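Local structure of cocosin 1 acidic chain (Cocos nucifera, 5WPW) at residues A260-T272 with L405-P416. The protein serves as a seed storage protein of coconut, an 11S globulin that acts as a nutrient reservoir and is a potential food allergen. The protein carries 2 engineered substitutions. Numbering follows the deposited sequence.
Sequences ADVFNPRGGRITT and LTRGDEVAIFTP
Ile-413 is the main bump of this contact, and the hairpin formed by 262-264 and 268-272 supplies the hollow that receives it. Its two branches divide the work. CG2 settles onto the backbone at the hairpin's turn, 3.3 Å from Gly-267 C, where a residue without a side chain leaves the peptide surface bare. The other branch, with CG1 anti to the carbonyl carbon (chi1 -60°), reaches across toward strand 268-272, where CD1 lies 3.8 Å from Ile-270 CG1, the two isoleucine side chains lying alongside each other and pointing opposite ways. Leu-293 of the adjoining strand 287-293 also touches Ile-413.

Smaller knobs flank this one. Val-262 CG1 meets Val-411 CG2 at 3.7 Å, and Ala-412 CB lies against the end of Ile-270, 4.2 Å from its CD1. At the turn, the side chains of Thr-415 and Asn-264 meet at about a right angle, with Thr-415 CG2 over a face of the amide, shifted toward its O and N, 3.2 Å from Asn-264 OD1. That amide is already held: OD1 accepts from Arg-266 N (3.0 Å) in the carbonyl plane, closing an Asx turn. Gly-267 N and Gly-268 N both bond to Asn-264 O, a classic beta bulge that shapes the same turn. The fit has a polar cost, for Ile-413 O is buried without a partner.

A second subunit borders the same region, its Gln-84 accepting from Val-411 N. Within the chain, 262-264 is an outermost strand of one antiparallel sheet, while 413-414 pairs with 298-304 in another. The contact thereby joins the edge hairpin of one sheet to the C-terminal strand of the other, in the C-terminal cupin domain of an 11S globulin subunit, whose antiparallel sheets make up the jelly-roll barrel of that fold.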
loop_
_atom_site.group_PDB
_atom_site.type_symbol
_atom_site.label_atom_id
_atom_site.label_comp_id
_atom_site.label_asym_id
_atom_site.label_seq_id
_atom_site.Cartn_x
_atom_site.Cartn_y
_atom_site.Cartn_z
ATOM N N ALA A 260 17.919 -9.978 22.032
ATOM C CA ALA A 260 16.910 -9.388 22.897
ATOM C C ALA A 260 16.517 -7.993 22.423
ATOM O O ALA A 260 17.357 -7.225 21.930
ATOM C CB ALA A 260 17.450 -9.335 24.342
ATOM N N ASP A 261 15.209 -7.694 22.526
ATOM C CA ASP A 261 14.685 -6.344 22.388
ATOM C C ASP A 261 14.557 -5.623 23.721
ATOM O O ASP A 261 14.609 -4.392 23.757
ATOM C CB ASP A 261 13.302 -6.376 21.740
ATOM C CG ASP A 261 13.350 -6.886 20.335
ATOM O OD1 ASP A 261 14.011 -6.249 19.497
ATOM O OD2 ASP A 261 12.754 -7.941 20.077
ATOM N N VAL A 262 14.342 -6.364 24.804
ATOM C CA VAL A 262 14.221 -5.810 26.151
ATOM C C VAL A 262 15.127 -6.640 27.035
ATOM O O VAL A 262 15.119 -7.867 26.933
ATOM C CB VAL A 262 12.773 -5.879 26.665
ATOM C CG1 VAL A 262 12.685 -5.318 28.055
ATOM C CG2 VAL A 262 11.807 -5.157 25.689
ATOM N N PHE A 263 15.931 -5.989 27.879
ATOM C CA PHE A 263 16.878 -6.759 28.669
ATOM C C PHE A 263 17.189 -6.029 29.961
ATOM O O PHE A 263 17.506 -4.839 29.927
ATOM C CB PHE A 263 18.178 -7.005 27.915
ATOM C CG PHE A 263 19.286 -7.539 28.786
ATOM C CD1 PHE A 263 19.164 -8.764 29.416
ATOM C CD2 PHE A 263 20.444 -6.796 28.988
ATOM C CE1 PHE A 263 20.182 -9.254 30.215
ATOM C CE2 PHE A 263 21.459 -7.271 29.789
ATOM C CZ PHE A 263 21.336 -8.502 30.398
ATOM N N ASN A 264 17.113 -6.761 31.073
ATOM C CA ASN A 264 17.591 -6.297 32.380
ATOM C C ASN A 264 18.446 -7.417 32.961
ATOM O O ASN A 264 17.933 -8.538 33.158
ATOM C CB ASN A 264 16.401 -5.949 33.280
ATOM C CG ASN A 264 16.813 -5.493 34.665
ATOM O OD1 ASN A 264 17.733 -6.046 35.270
ATOM N ND2 ASN A 264 16.118 -4.498 35.183
ATOM N N PRO A 265 19.724 -7.168 33.281
ATOM C CA PRO A 265 20.618 -8.284 33.668
ATOM C C PRO A 265 20.166 -9.069 34.884
ATOM O O PRO A 265 20.593 -10.220 35.041
ATOM C CB PRO A 265 21.969 -7.592 33.918
ATOM C CG PRO A 265 21.634 -6.190 34.196
ATOM C CD PRO A 265 20.416 -5.877 33.357
ATOM N N ARG A 266 19.321 -8.512 35.750
ATOM C CA ARG A 266 18.794 -9.283 36.865
ATOM C C ARG A 266 17.315 -9.622 36.714
ATOM O O ARG A 266 16.688 -10.064 37.678
ATOM C CB ARG A 266 19.051 -8.547 38.184
ATOM C CG ARG A 266 20.414 -8.867 38.791
ATOM C CD ARG A 266 20.406 -10.257 39.435
ATOM N NE ARG A 266 21.738 -10.850 39.548
ATOM C CZ ARG A 266 22.227 -11.761 38.708
ATOM N NH1 ARG A 266 21.495 -12.184 37.682
ATOM N NH2 ARG A 266 23.450 -12.248 38.892
ATOM N N GLY A 267 16.736 -9.450 35.530
ATOM C CA GLY A 267 15.336 -9.789 35.391
ATOM C C GLY A 267 15.047 -10.748 34.255
ATOM O O GLY A 267 14.162 -11.597 34.382
ATOM N N GLY A 268 15.772 -10.615 33.150
ATOM C CA GLY A 268 15.533 -11.461 31.995
ATOM C C GLY A 268 15.496 -10.661 30.707
ATOM O O GLY A 268 16.067 -9.566 30.607
ATOM N N ARG A 269 14.843 -11.230 29.690
ATOM C CA ARG A 269 14.871 -10.620 28.373
ATOM C C ARG A 269 13.589 -10.972 27.624
ATOM O O ARG A 269 12.908 -11.946 27.949
ATOM C CB ARG A 269 16.098 -11.072 27.578
ATOM C CG ARG A 269 16.342 -12.589 27.625
ATOM C CD ARG A 269 17.461 -13.019 26.715
ATOM N NE ARG A 269 17.826 -14.427 26.901
ATOM C CZ ARG A 269 17.253 -15.434 26.250
ATOM N NH1 ARG A 269 16.279 -15.194 25.376
ATOM N NH2 ARG A 269 17.660 -16.684 26.458
ATOM N N ILE A 270 13.261 -10.141 26.631
ATOM C CA ILE A 270 12.165 -10.394 25.697
ATOM C C ILE A 270 12.652 -10.126 24.285
ATOM O O ILE A 270 13.355 -9.143 24.029
ATOM C CB ILE A 270 10.933 -9.518 25.978
ATOM C CG1 ILE A 270 10.493 -9.616 27.429
ATOM C CG2 ILE A 270 9.798 -9.890 25.017
ATOM C CD1 ILE A 270 9.329 -8.718 27.728
ATOM N N THR A 271 12.224 -10.972 23.353
ATOM C CA THR A 271 12.594 -10.858 21.952
ATOM C C THR A 271 11.304 -11.024 21.170
ATOM O O THR A 271 10.569 -11.988 21.388
ATOM C CB THR A 271 13.634 -11.920 21.569
ATOM O OG1 THR A 271 14.769 -11.785 22.429
ATOM C CG2 THR A 271 14.084 -11.733 20.147
ATOM N N THR A 272 10.993 -10.045 20.342
ATOM C CA THR A 272 9.757 -10.003 19.582
ATOM C C THR A 272 10.017 -10.427 18.143
ATOM O O THR A 272 11.058 -10.120 17.571
ATOM C CB THR A 272 9.194 -8.585 19.607
ATOM O OG1 THR A 272 8.987 -8.188 20.974
ATOM C CG2 THR A 272 7.880 -8.474 18.796
ATOM N N LEU A 405 4.686 6.327 39.692
ATOM C CA LEU A 405 6.101 6.572 39.488
ATOM C C LEU A 405 7.017 5.529 40.114
ATOM O O LEU A 405 8.209 5.529 39.797
ATOM C CB LEU A 405 6.476 7.965 40.014
ATOM C CG LEU A 405 5.644 9.060 39.331
ATOM C CD1 LEU A 405 5.982 10.436 39.856
ATOM C CD2 LEU A 405 5.823 9.002 37.816
ATOM N N THR A 406 6.506 4.629 40.958
ATOM C CA THR A 406 7.395 3.680 41.615
ATOM C C THR A 406 8.118 2.803 40.601
ATOM O O THR A 406 9.324 2.568 40.726
ATOM C CB THR A 406 6.634 2.817 42.619
ATOM O OG1 THR A 406 6.087 3.641 43.660
ATOM C CG2 THR A 406 7.593 1.817 43.240
ATOM N N ARG A 407 7.402 2.319 39.584
ATOM C CA ARG A 407 7.983 1.545 38.490
ATOM C C ARG A 407 8.092 2.343 37.198
ATOM O O ARG A 407 8.373 1.761 36.139
ATOM C CB ARG A 407 7.144 0.299 38.219
ATOM C CG ARG A 407 7.107 -0.669 39.352
ATOM C CD ARG A 407 8.287 -1.571 39.294
ATOM N NE ARG A 407 7.910 -2.887 39.762
ATOM C CZ ARG A 407 8.753 -3.739 40.320
ATOM N NH1 ARG A 407 10.020 -3.400 40.468
ATOM N NH2 ARG A 407 8.331 -4.933 40.716
ATOM N N GLY A 408 7.861 3.657 37.253
ATOM C CA GLY A 408 7.673 4.450 36.049
ATOM C C GLY A 408 8.876 4.509 35.140
ATOM O O GLY A 408 8.739 4.940 33.989
ATOM N N ASP A 409 10.040 4.089 35.619
ATOM C CA ASP A 409 11.260 4.067 34.830
ATOM C C ASP A 409 11.527 2.715 34.189
ATOM O O ASP A 409 12.467 2.604 33.396
ATOM C CB ASP A 409 12.464 4.419 35.711
ATOM C CG ASP A 409 12.728 5.898 35.776
ATOM O OD1 ASP A 409 12.156 6.643 34.953
ATOM O OD2 ASP A 409 13.508 6.319 36.654
ATOM N N GLU A 410 10.743 1.692 34.521
ATOM C CA GLU A 410 11.109 0.314 34.233
ATOM C C GLU A 410 10.412 -0.221 32.994
ATOM O O GLU A 410 9.224 0.023 32.788
ATOM C CB GLU A 410 10.793 -0.589 35.423
ATOM C CG GLU A 410 11.949 -0.624 36.399
ATOM C CD GLU A 410 11.615 -1.253 37.724
ATOM O OE1 GLU A 410 11.514 -0.505 38.713
ATOM O OE2 GLU A 410 11.492 -2.488 37.775
ATOM N N VAL A 411 11.173 -0.972 32.192
ATOM C CA VAL A 411 10.697 -1.756 31.056
ATOM C C VAL A 411 9.799 -2.881 31.547
ATOM O O VAL A 411 9.554 -3.012 32.750
ATOM C CB VAL A 411 11.886 -2.317 30.249
ATOM C CG1 VAL A 411 12.713 -1.205 29.682
ATOM C CG2 VAL A 411 12.770 -3.229 31.139
ATOM N N ALA A 412 9.321 -3.725 30.631
ATOM C CA ALA A 412 8.325 -4.731 30.994
ATOM C C ALA A 412 8.858 -5.795 31.955
ATOM O O ALA A 412 8.052 -6.461 32.622
ATOM C CB ALA A 412 7.782 -5.405 29.737
ATOM N N ILE A 413 10.175 -5.966 32.046
ATOM C CA ILE A 413 10.784 -6.971 32.916
ATOM C C ILE A 413 11.107 -6.290 34.239
ATOM O O ILE A 413 12.035 -5.482 34.316
ATOM C CB ILE A 413 12.044 -7.586 32.293
ATOM C CG1 ILE A 413 11.720 -8.273 30.968
ATOM C CG2 ILE A 413 12.685 -8.602 33.265
ATOM C CD1 ILE A 413 11.490 -9.775 31.101
ATOM N N PHE A 414 10.339 -6.622 35.271
ATOM C CA PHE A 414 10.443 -5.998 36.581
ATOM C C PHE A 414 11.350 -6.855 37.458
ATOM O O PHE A 414 11.028 -8.014 37.742
ATOM C CB PHE A 414 9.060 -5.871 37.215
ATOM C CG PHE A 414 8.233 -4.744 36.675
ATOM C CD1 PHE A 414 8.750 -3.849 35.743
ATOM C CD2 PHE A 414 6.929 -4.575 37.098
ATOM C CE1 PHE A 414 7.966 -2.813 35.252
ATOM C CE2 PHE A 414 6.139 -3.536 36.611
ATOM C CZ PHE A 414 6.657 -2.655 35.695
ATOM N N THR A 415 12.483 -6.304 37.867
ATOM C CA THR A 415 13.394 -7.074 38.699
ATOM C C THR A 415 12.833 -7.198 40.115
ATOM O O THR A 415 12.354 -6.208 40.681
ATOM C CB THR A 415 14.777 -6.432 38.731
ATOM O OG1 THR A 415 14.657 -5.006 38.829
ATOM C CG2 THR A 415 15.522 -6.786 37.471
ATOM N N PRO A 416 12.898 -8.396 40.721
ATOM C CA PRO A 416 12.296 -8.799 42.004
ATOM C C PRO A 416 12.461 -7.784 43.141
ATOM O O PRO A 416 13.542 -7.221 43.301
ATOM C CB PRO A 416 13.040 -10.109 42.351
ATOM C CG PRO A 416 14.205 -10.189 41.404
ATOM C CD PRO A 416 13.758 -9.464 40.174
#